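Local coordinates for beta-glucoside kinase (Listeria monocytogenes, PDB 4HTL), which catalyses the ATP-dependent phosphorylation of cellobiose to cellobiose-6'-phosphate and may also regulate transcription of the cellobiose-PTS operon, at residues Asn206-Asp211 and Thr248-Phe253; Arg184-Glu189 and Glu215-Glu220; Val68-Gly73 and Gly149-Gly154; Ile75-Gly78 and Phe84-Phe87. All coordinates share one frame; numbering follows the deposited sequence. Where two conformers were deposited one is given.

Contact 1 (Asn206-Asp211 and Thr248-Phe253); sequences NYDAHD and TSRPTF
Asp-208 and Arg-250 join the C-terminal end of helix 200-208 to the loop that leads from strand 240-244 into helix 253-261, through an end-on, two-pronged salt bridge at the surface of this ROK-family kinase of the actin-like ATPase fold. The tight part is small and almost wholly polar. Arg-250 NH2 donates to Asp-208 OD1 over 2.8 Å, nearly straight at 172°, and uses the syn lone pair of that oxygen. The second bond runs from Arg-250 NH1 to Asp-208 OD2 at 3.0 Å; here too the approach is from the syn side, but 23° out of the carboxylate plane. Carboxylate and guanidinium are thus nearly coplanar, and the paired bonds restrain rotation of either group.

The arginine reaches across from a type I turn, Arg-250 to Phe-253, its CG anti to the backbone N and its chain bent once at chi2. Its NE forms a salt bridge with Glu-256, so the guanidinium pairs with two carboxylates, which would be expected to favour its positive charge.

The salt bridge is tight although Asp-208 is solvent-exposed; beyond it little else of the two segments touches. Here the helix ends in a Schellman motif, with His-210 at positive phi as the C-prime residue; the closing bonds are His-210 N to Tyr-207 O and Asp-211 N to Asn-206 O. Tyr-207, which also packs on Ile-218 of helix 212-236, supplies the remaining cross-contact: its ring, turned 71° from the guanidinium, meets Arg-250 NH2 at its edge, 3.7 Å from Tyr-207 CD2.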
# COMPACT_ATOMS: atom_id res chain seq x y z
N ASN A 206 -20.93 28.03 -1.92
CA ASN A 206 -21.92 27.78 -2.95
C ASN A 206 -22.52 26.39 -2.83
O ASN A 206 -23.70 26.20 -2.98
CB ASN A 206 -21.33 28.00 -4.33
CG ASN A 206 -20.97 29.43 -4.56
OD1 ASN A 206 -21.52 30.31 -3.92
ND2 ASN A 206 -20.04 29.67 -5.46
N TYR A 207 -21.69 25.41 -2.50
CA TYR A 207 -22.17 24.06 -2.22
C TYR A 207 -23.24 24.07 -1.11
O TYR A 207 -24.31 23.46 -1.24
CB TYR A 207 -20.96 23.21 -1.79
CG TYR A 207 -21.27 21.81 -1.32
CD1 TYR A 207 -21.66 20.83 -2.22
CD2 TYR A 207 -21.12 21.44 0.02
CE1 TYR A 207 -21.98 19.56 -1.80
CE2 TYR A 207 -21.42 20.16 0.44
CZ TYR A 207 -21.83 19.21 -0.46
OH TYR A 207 -22.14 17.91 -0.08
N ASP A 208 -22.93 24.73 0.01
CA ASP A 208 -23.85 24.80 1.14
C ASP A 208 -25.15 25.53 0.80
O ASP A 208 -26.20 25.28 1.44
CB ASP A 208 -23.18 25.46 2.34
CG ASP A 208 -22.14 24.58 2.97
OD1 ASP A 208 -22.18 23.35 2.81
OD2 ASP A 208 -21.26 25.14 3.61
N ALA A 209 -25.08 26.40 -0.22
CA ALA A 209 -26.27 27.11 -0.75
C ALA A 209 -26.94 26.34 -1.91
O ALA A 209 -27.82 26.88 -2.62
CB ALA A 209 -25.88 28.52 -1.16
N HIS A 210 -26.56 25.08 -2.11
CA HIS A 210 -27.19 24.18 -3.08
C HIS A 210 -27.05 24.60 -4.50
O HIS A 210 -27.95 24.38 -5.30
CB HIS A 210 -28.65 23.93 -2.74
CG HIS A 210 -28.88 23.65 -1.28
ND1 HIS A 210 -28.42 22.55 -0.68
CD2 HIS A 210 -29.55 24.38 -0.31
CE1 HIS A 210 -28.78 22.57 0.62
NE2 HIS A 210 -29.47 23.69 0.85
N ASP A 211 -25.90 25.18 -4.82
CA ASP A 211 -25.54 25.49 -6.20
C ASP A 211 -25.18 24.19 -6.94
O ASP A 211 -24.29 23.47 -6.51
CB ASP A 211 -24.34 26.45 -6.24
CG ASP A 211 -23.89 26.75 -7.66
OD1 ASP A 211 -24.70 27.30 -8.46
OD2 ASP A 211 -22.74 26.40 -8.00
N THR A 248 -8.67 20.58 5.49
CA THR A 248 -9.14 20.95 6.85
C THR A 248 -9.73 22.37 6.96
O THR A 248 -10.34 22.71 7.99
CB THR A 248 -8.03 20.82 7.93
OG1 THR A 248 -7.09 21.92 7.85
CG2 THR A 248 -7.34 19.51 7.81
N SER A 249 -9.55 23.19 5.93
CA SER A 249 -10.24 24.50 5.81
C SER A 249 -11.77 24.29 5.71
O SER A 249 -12.52 25.22 5.86
CB SER A 249 -9.76 25.31 4.59
OG SER A 249 -10.11 24.66 3.36
N ARG A 250 -12.20 23.04 5.49
CA ARG A 250 -13.64 22.66 5.55
C ARG A 250 -13.89 22.03 6.94
O ARG A 250 -13.53 20.89 7.20
CB ARG A 250 -13.95 21.70 4.39
CG ARG A 250 -15.37 21.12 4.39
CD ARG A 250 -16.40 22.17 4.12
NE ARG A 250 -17.72 21.59 3.94
CZ ARG A 250 -18.81 22.31 3.71
NH1 ARG A 250 -18.72 23.63 3.73
NH2 ARG A 250 -20.00 21.73 3.53
N PRO A 251 -14.57 22.75 7.83
CA PRO A 251 -14.71 22.30 9.22
C PRO A 251 -15.36 20.92 9.40
O PRO A 251 -14.98 20.18 10.29
CB PRO A 251 -15.59 23.38 9.84
CG PRO A 251 -15.15 24.58 9.10
CD PRO A 251 -15.07 24.13 7.68
N THR A 252 -16.34 20.60 8.56
CA THR A 252 -17.11 19.39 8.64
C THR A 252 -16.64 18.30 7.67
O THR A 252 -17.32 17.31 7.46
CB THR A 252 -18.58 19.72 8.38
OG1 THR A 252 -18.68 20.36 7.09
CG2 THR A 252 -19.17 20.59 9.53
N PHE A 253 -15.42 18.41 7.16
CA PHE A 253 -15.03 17.46 6.10
C PHE A 253 -14.98 16.03 6.55
O PHE A 253 -15.34 15.16 5.78
CB PHE A 253 -13.76 17.87 5.34
CG PHE A 253 -12.48 17.31 5.92
CD1 PHE A 253 -11.97 16.07 5.49
CD2 PHE A 253 -11.76 18.03 6.85
CE1 PHE A 253 -10.79 15.58 6.02
CE2 PHE A 253 -10.58 17.54 7.39
CZ PHE A 253 -10.10 16.31 6.98

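Contact 2 (Arg184-Glu189 and Glu215-Glu220); sequences RRQYAE and ERLITE
Helix-helix packing between helices 180-191 and 212-236 centres on Leu-217, whose two methyl groups rest against consecutive residues of the facing helix. The helices come nearest at Gln-186 and Leu-217, with CA atoms 7.4 Å apart. Leu-217 holds CG anti to its carbonyl carbon (chi1 -62°), and from there the branches part. CD1 lies against the backbone and the root of Tyr-187, 3.6 Å from Tyr-187 N and 3.8 Å from Tyr-187 CB; it sits at the edge of the aromatic ring, near the ring plane, where the two side chains cross at about a right angle. The other methyl, CD2, touches the Gln-186 side chain, which slides past the leucine in the opposite direction.

Tyr-187 is buried and sends its ring on toward helix 200-208, where it packs on Ile-203; Leu-217 also touches Leu-183, one turn before Tyr-187 on helix 180-191. The contact therefore belongs to a three-helix cluster, and apolar packing carries its buried part.

At the more open margin the link becomes polar and indirect. No direct hydrogen bond joins 184-189 to 215-220, but the extended chain of Gln-186 carries its amide oxygen to a bridging water. That water donates both its protons, one to Gln-186 OE1 at 2.7 Å and the other to Leu-217 O at 2.8 Å.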
# COMPACT_ATOMS: atom_id res chain seq x y z
N ARG A 184 -10.60 24.35 -7.63
CA ARG A 184 -10.56 25.75 -8.08
C ARG A 184 -10.44 25.83 -9.61
O ARG A 184 -11.14 26.62 -10.24
CB ARG A 184 -9.44 26.52 -7.38
CG ARG A 184 -9.67 26.65 -5.88
CD ARG A 184 -8.45 27.23 -5.18
NE ARG A 184 -8.09 28.48 -5.83
CZ ARG A 184 -6.96 28.74 -6.49
NH1 ARG A 184 -5.95 27.87 -6.52
NH2 ARG A 184 -6.80 29.93 -7.06
N ARG A 185 -9.59 24.99 -10.19
CA ARG A 185 -9.45 24.91 -11.65
C ARG A 185 -10.76 24.55 -12.32
O ARG A 185 -11.15 25.17 -13.30
CB ARG A 185 -8.38 23.92 -12.04
CG ARG A 185 -7.00 24.46 -11.76
CD ARG A 185 -5.88 23.56 -12.26
NE ARG A 185 -6.11 23.09 -13.63
CZ ARG A 185 -6.10 21.81 -14.00
NH1 ARG A 185 -5.84 20.84 -13.12
NH2 ARG A 185 -6.34 21.48 -15.27
N GLN A 186 -11.46 23.54 -11.79
CA GLN A 186 -12.71 23.16 -12.35
C GLN A 186 -13.75 24.27 -12.24
O GLN A 186 -14.51 24.52 -13.18
CB GLN A 186 -13.25 21.91 -11.66
CG GLN A 186 -12.44 20.66 -11.92
CD GLN A 186 -12.75 19.48 -11.00
OE1 GLN A 186 -13.34 19.65 -9.93
NE2 GLN A 186 -12.34 18.25 -11.42
N TYR A 187 -13.83 24.89 -11.07
CA TYR A 187 -14.76 26.01 -10.89
C TYR A 187 -14.49 27.15 -11.85
O TYR A 187 -15.44 27.72 -12.42
CB TYR A 187 -14.72 26.49 -9.45
CG TYR A 187 -15.97 27.31 -9.08
CD1 TYR A 187 -17.22 26.71 -8.99
CD2 TYR A 187 -15.87 28.67 -8.81
CE1 TYR A 187 -18.34 27.44 -8.69
CE2 TYR A 187 -16.99 29.41 -8.48
CZ TYR A 187 -18.23 28.78 -8.42
OH TYR A 187 -19.34 29.50 -8.09
N ALA A 188 -13.21 27.48 -12.06
CA ALA A 188 -12.85 28.48 -13.08
C ALA A 188 -13.38 28.10 -14.47
O ALA A 188 -14.00 28.92 -15.18
CB ALA A 188 -11.35 28.67 -13.11
N GLU A 189 -13.17 26.84 -14.87
CA GLU A 189 -13.66 26.35 -16.18
C GLU A 189 -15.17 26.41 -16.30
O GLU A 189 -15.71 26.76 -17.36
CB GLU A 189 -13.25 24.89 -16.41
CG GLU A 189 -11.77 24.72 -16.66
CD GLU A 189 -11.39 23.32 -17.11
OE1 GLU A 189 -12.27 22.42 -17.17
OE2 GLU A 189 -10.18 23.11 -17.38
N GLU A 215 -22.20 21.63 -6.23
CA GLU A 215 -22.57 20.30 -5.80
C GLU A 215 -21.82 19.24 -6.58
O GLU A 215 -21.29 18.29 -5.98
CB GLU A 215 -24.06 20.06 -5.82
CG GLU A 215 -24.77 20.80 -4.71
CD GLU A 215 -26.29 20.75 -4.80
OE1 GLU A 215 -26.84 20.44 -5.89
OE2 GLU A 215 -26.94 20.99 -3.76
N ARG A 216 -21.78 19.36 -7.90
CA ARG A 216 -21.11 18.34 -8.68
C ARG A 216 -19.63 18.32 -8.36
O ARG A 216 -19.03 17.25 -8.20
CB ARG A 216 -21.37 18.52 -10.19
CG ARG A 216 -20.72 17.43 -11.04
CD ARG A 216 -21.11 17.53 -12.51
NE ARG A 216 -20.42 16.50 -13.25
CZ ARG A 216 -20.74 15.20 -13.25
NH1 ARG A 216 -21.83 14.76 -12.64
NH2 ARG A 216 -19.97 14.34 -13.90
N LEU A 217 -19.02 19.48 -8.28
CA LEU A 217 -17.57 19.53 -8.03
C LEU A 217 -17.21 18.87 -6.70
O LEU A 217 -16.26 18.05 -6.60
CB LEU A 217 -17.04 20.96 -8.08
CG LEU A 217 -17.13 21.76 -9.33
CD1 LEU A 217 -16.26 23.03 -9.18
CD2 LEU A 217 -16.91 20.98 -10.61
N ILE A 218 -17.98 19.18 -5.67
CA ILE A 218 -17.70 18.66 -4.35
C ILE A 218 -17.98 17.17 -4.27
O ILE A 218 -17.18 16.40 -3.69
CB ILE A 218 -18.45 19.46 -3.22
CG1 ILE A 218 -17.96 20.94 -3.19
CG2 ILE A 218 -18.28 18.73 -1.87
CD1 ILE A 218 -16.46 21.14 -3.03
N THR A 219 -19.08 16.77 -4.88
CA THR A 219 -19.45 15.35 -4.94
C THR A 219 -18.35 14.50 -5.61
O THR A 219 -17.96 13.44 -5.10
CB THR A 219 -20.82 15.12 -5.57
OG1 THR A 219 -21.81 15.86 -4.84
CG2 THR A 219 -21.22 13.63 -5.58
N GLU A 220 -17.85 15.00 -6.73
CA GLU A 220 -16.79 14.30 -7.47
C GLU A 220 -15.49 14.26 -6.67
O GLU A 220 -14.80 13.26 -6.69
CB GLU A 220 -16.57 14.90 -8.85
CG GLU A 220 -17.80 14.76 -9.73
CD GLU A 220 -18.01 13.35 -10.25
OE1 GLU A 220 -17.09 12.85 -10.88
OE2 GLU A 220 -19.09 12.76 -10.05
O HOH W 1 -14.05 17.70 -8.28

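Contact 3 (Val68-Gly73 and Gly149-Gly154); sequences VNPKTG and GRFRAG. With EDO (1,2-ethanediol), chain B.
Phe-151 presses one face of its ring against Asn-69, with a CH-pi contact over that face. Asn-69 CA stands 3.8 Å from the centroid of the Phe-151 ring, only 11° off the ring normal, and the amide follows the same face outward, tilted 34° to it, with ND2 3.5 Å from Phe-151 CE2. Pro-70 CD adds an apolar touch at 3.5 Å from Phe-151 CE1, while Val-68 O approaches Phe-151 CB.

The next shell fixes the asparagine. With CG anti to the backbone N (chi1 179°), OD1 turns back over its own loop and accepts from Lys-71 N at 2.9 Å, closing an Asx turn, and from Thr-72 N, well above the carbonyl plane. Two donors thus hold the amide that borders the ring. A water accepts from Val-68 N.

Farther out, Arg-150 binds 1,2-ethanediol, probably from the crystallisation liquor, through NE and NH2. Arg-152 forms salt bridges with Asp-237 and Asp-268 of the second subunit, so the loop carrying Phe-151 also belongs to the dimer interface. The partner loop connects strands 67-68 and 74-77 of the small antiparallel sheet, with Val-68 and Pro-70 packing on strand 101-105.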
# COMPACT_ATOMS: atom_id res chain seq x y z
N VAL A 68 14.54 10.94 0.20
CA VAL A 68 15.72 11.14 1.04
C VAL A 68 16.13 9.83 1.67
O VAL A 68 15.29 9.17 2.30
CB VAL A 68 15.38 12.11 2.22
CG1 VAL A 68 16.56 12.20 3.18
CG2 VAL A 68 14.99 13.48 1.71
N ASN A 69 17.39 9.45 1.52
CA ASN A 69 17.96 8.35 2.27
C ASN A 69 18.21 8.89 3.68
O ASN A 69 19.04 9.77 3.87
CB ASN A 69 19.24 7.86 1.61
CG ASN A 69 19.90 6.73 2.36
OD1 ASN A 69 19.81 6.64 3.59
ND2 ASN A 69 20.58 5.84 1.62
N PRO A 70 17.45 8.40 4.65
CA PRO A 70 17.49 9.01 5.96
C PRO A 70 18.76 8.69 6.74
O PRO A 70 19.01 9.36 7.72
CB PRO A 70 16.28 8.40 6.64
CG PRO A 70 16.13 7.06 6.01
CD PRO A 70 16.57 7.23 4.59
N LYS A 71 19.54 7.68 6.33
CA LYS A 71 20.79 7.37 7.02
C LYS A 71 21.97 8.17 6.44
O LYS A 71 22.79 8.69 7.19
CB LYS A 71 21.09 5.85 6.98
CG LYS A 71 20.17 5.02 7.89
CD LYS A 71 20.65 3.58 8.09
CE LYS A 71 19.72 2.80 9.02
NZ LYS A 71 19.79 1.31 8.86
N THR A 72 22.06 8.25 5.11
CA THR A 72 23.14 8.97 4.44
C THR A 72 22.89 10.47 4.21
O THR A 72 23.86 11.24 4.06
CB THR A 72 23.51 8.36 3.08
OG1 THR A 72 22.46 8.59 2.14
CG2 THR A 72 23.83 6.86 3.19
N GLY A 73 21.62 10.86 4.15
CA GLY A 73 21.24 12.26 3.89
C GLY A 73 21.17 12.61 2.42
O GLY A 73 20.95 13.77 2.05
N GLY A 149 12.01 0.71 -0.83
CA GLY A 149 13.33 0.27 -1.23
C GLY A 149 14.28 1.39 -1.71
O GLY A 149 15.52 1.26 -1.64
N ARG A 150 13.69 2.47 -2.23
CA ARG A 150 14.43 3.63 -2.67
C ARG A 150 13.91 4.90 -2.02
O ARG A 150 14.15 6.00 -2.53
CB ARG A 150 14.45 3.72 -4.20
CG ARG A 150 15.15 2.57 -4.94
CD ARG A 150 14.96 2.77 -6.45
NE ARG A 150 15.80 1.89 -7.25
CZ ARG A 150 15.51 0.61 -7.52
NH1 ARG A 150 14.39 0.02 -7.08
NH2 ARG A 150 16.34 -0.10 -8.24
N PHE A 151 13.27 4.75 -0.85
CA PHE A 151 12.84 5.89 -0.05
C PHE A 151 11.75 6.70 -0.74
O PHE A 151 11.60 7.91 -0.49
CB PHE A 151 14.05 6.77 0.31
CG PHE A 151 15.20 5.97 0.81
CD1 PHE A 151 15.09 5.32 2.02
CD2 PHE A 151 16.33 5.78 0.04
CE1 PHE A 151 16.12 4.53 2.49
CE2 PHE A 151 17.35 4.97 0.51
CZ PHE A 151 17.23 4.34 1.72
N ARG A 152 10.99 6.01 -1.57
CA ARG A 152 9.93 6.63 -2.35
C ARG A 152 8.51 6.33 -1.86
O ARG A 152 7.54 6.89 -2.42
CB ARG A 152 10.05 6.25 -3.82
CG ARG A 152 11.42 6.51 -4.43
CD ARG A 152 11.53 6.28 -5.89
NE ARG A 152 11.38 4.88 -6.20
CZ ARG A 152 11.73 4.31 -7.35
NH1 ARG A 152 12.31 5.00 -8.31
NH2 ARG A 152 11.52 3.02 -7.51
N ALA A 153 8.37 5.42 -0.91
CA ALA A 153 7.03 4.92 -0.53
C ALA A 153 6.12 6.05 -0.03
O ALA A 153 6.59 7.09 0.45
CB ALA A 153 7.13 3.83 0.51
N GLY A 154 4.83 5.87 -0.20
CA GLY A 154 3.84 6.79 0.30
C GLY A 154 3.32 7.84 -0.68
O GLY A 154 2.73 8.83 -0.29
C1 EDO B . 18.91 3.65 -9.42
O1 EDO B . 17.61 4.00 -8.89
C2 EDO B . 19.34 2.30 -8.84
O2 EDO B . 18.74 1.18 -9.53
O HOH W 2 12.02 9.69 1.28

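Contact 4 (Ile75-Gly78 and Phe84-Phe87); sequences ITMG and FDNF
Ile-75 and Phe-87 form an antiparallel, hydrogen-bonded pair that joins strands 74-77 and 87-88 of the small three-stranded sheet. The pairing includes a G1 beta bulge, Asn-86 and Phe-87 both standing opposite Ile-75, with Asn-86 at positive phi.

Backbone bonds define the bridge. Ile-75 N donates to Phe-87 O at 3.0 Å, and Phe-87 N returns the bond to Ile-75 O, also at 3.0 Å but less straight, at 146°. At the bulge, Asn-86 N makes a weak bond to Thr-76 O, and at Thr-76 the chain turns a corner.

Side-chain packing lies on the side of the sheet where Ile-75 and Phe-87 project. The CD1 end of Ile-75 makes an apolar contact with Phe-84 CB at 4.0 Å and meets the ring obliquely, whereas CG2 lies 3.3 Å from the backbone oxygen Phe-84 O. Phe-84 then carries its ring away from the strand to Ile-43 and Leu-44 of helix 40-52, so the isoleucine tip lies beside the base of this aromatic side chain. Phe-87 also heads outward, making a cation-pi contact with Arg-83 and meeting the Trp-92 ring.

A side-chain-to-backbone bond secures the other end. Asp-85, with CG anti to its carbonyl carbon (chi1 -68°), brings its carboxylate back over the turn; OD2 pairs with Arg-82, which helps orient the group. Its other oxygen, OD1, accepts from Gly-78 N at 2.7 Å, practically straight at 179° and nearly along the C-O axis.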
# COMPACT_ATOMS: atom_id res chain seq x y z
N ILE A 75 19.55 13.23 -0.91
CA ILE A 75 18.25 13.51 -1.58
C ILE A 75 18.43 13.11 -3.02
O ILE A 75 19.19 13.72 -3.76
CB ILE A 75 17.86 15.00 -1.53
CG1 ILE A 75 17.76 15.48 -0.08
CG2 ILE A 75 16.53 15.28 -2.26
CD1 ILE A 75 17.52 16.98 0.09
N THR A 76 17.75 12.03 -3.41
CA THR A 76 17.87 11.52 -4.76
C THR A 76 17.00 12.32 -5.73
O THR A 76 17.35 12.49 -6.87
CB THR A 76 17.55 10.02 -4.78
OG1 THR A 76 16.21 9.83 -4.33
CG2 THR A 76 18.48 9.28 -3.80
N MSE A 77 15.86 12.81 -5.27
CA MSE A 77 14.94 13.61 -6.09
C MSE A 77 14.41 14.67 -5.15
O MSE A 77 13.83 14.32 -4.12
CB MSE A 77 13.79 12.72 -6.61
CG MSE A 77 12.92 13.30 -7.74
SE MSE A 77 11.43 14.52 -7.29
CE MSE A 77 10.42 13.50 -5.98
N GLY A 78 14.60 15.93 -5.46
CA GLY A 78 14.24 16.98 -4.50
C GLY A 78 12.81 17.48 -4.47
O GLY A 78 12.56 18.56 -3.94
N PHE A 84 18.13 20.35 -5.18
CA PHE A 84 18.39 19.29 -4.24
C PHE A 84 18.38 17.89 -4.90
O PHE A 84 18.60 16.90 -4.21
CB PHE A 84 17.38 19.34 -3.08
CG PHE A 84 17.52 20.54 -2.15
CD1 PHE A 84 18.56 21.45 -2.26
CD2 PHE A 84 16.58 20.74 -1.15
CE1 PHE A 84 18.67 22.54 -1.40
CE2 PHE A 84 16.69 21.82 -0.28
CZ PHE A 84 17.74 22.72 -0.41
N ASP A 85 18.15 17.79 -6.21
CA ASP A 85 18.31 16.47 -6.89
C ASP A 85 19.75 15.95 -6.75
O ASP A 85 20.71 16.66 -7.08
CB ASP A 85 18.02 16.58 -8.39
CG ASP A 85 16.57 16.86 -8.71
OD1 ASP A 85 15.66 16.57 -7.89
OD2 ASP A 85 16.35 17.37 -9.83
N ASN A 86 19.89 14.71 -6.32
CA ASN A 86 21.20 14.11 -6.12
C ASN A 86 22.11 15.01 -5.28
O ASN A 86 23.28 15.21 -5.62
CB ASN A 86 21.86 13.79 -7.49
CG ASN A 86 23.12 12.97 -7.33
OD1 ASN A 86 23.21 12.14 -6.43
ND2 ASN A 86 24.11 13.24 -8.16
N PHE A 87 21.56 15.53 -4.17
CA PHE A 87 22.28 16.45 -3.28
C PHE A 87 22.30 15.89 -1.87
O PHE A 87 21.24 15.63 -1.31
CB PHE A 87 21.57 17.80 -3.27
CG PHE A 87 22.18 18.82 -2.37
CD1 PHE A 87 23.56 19.08 -2.41
CD2 PHE A 87 21.38 19.57 -1.51
CE1 PHE A 87 24.12 20.04 -1.57
CE2 PHE A 87 21.95 20.54 -0.69
CZ PHE A 87 23.32 20.77 -0.72

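The four contacts fall into two pairs. Contacts 1 and 2, centres 12 Å apart, interleave along the chain through helices 180-191, 200-208 and 212-236, and touch directly where His-210 CA lies 3.3 Å from Glu-215 OE2. Contacts 3 and 4, centres 11 Å apart, meet at the small antiparallel sheet: contact 4 is nested within the loop closed by contact 3, and Val-68 CG2 meets Ile-75 CG1 at 3.9 Å. Centres of contacts 1 and 3 are about 37 Å apart. Contacts 3 and 4 approach the probable ATP site, the side chains of Val-68 and Phe-84 lying about 8 and 4 Å from that of Ile-11; contacts 1 and 2 lie away from it.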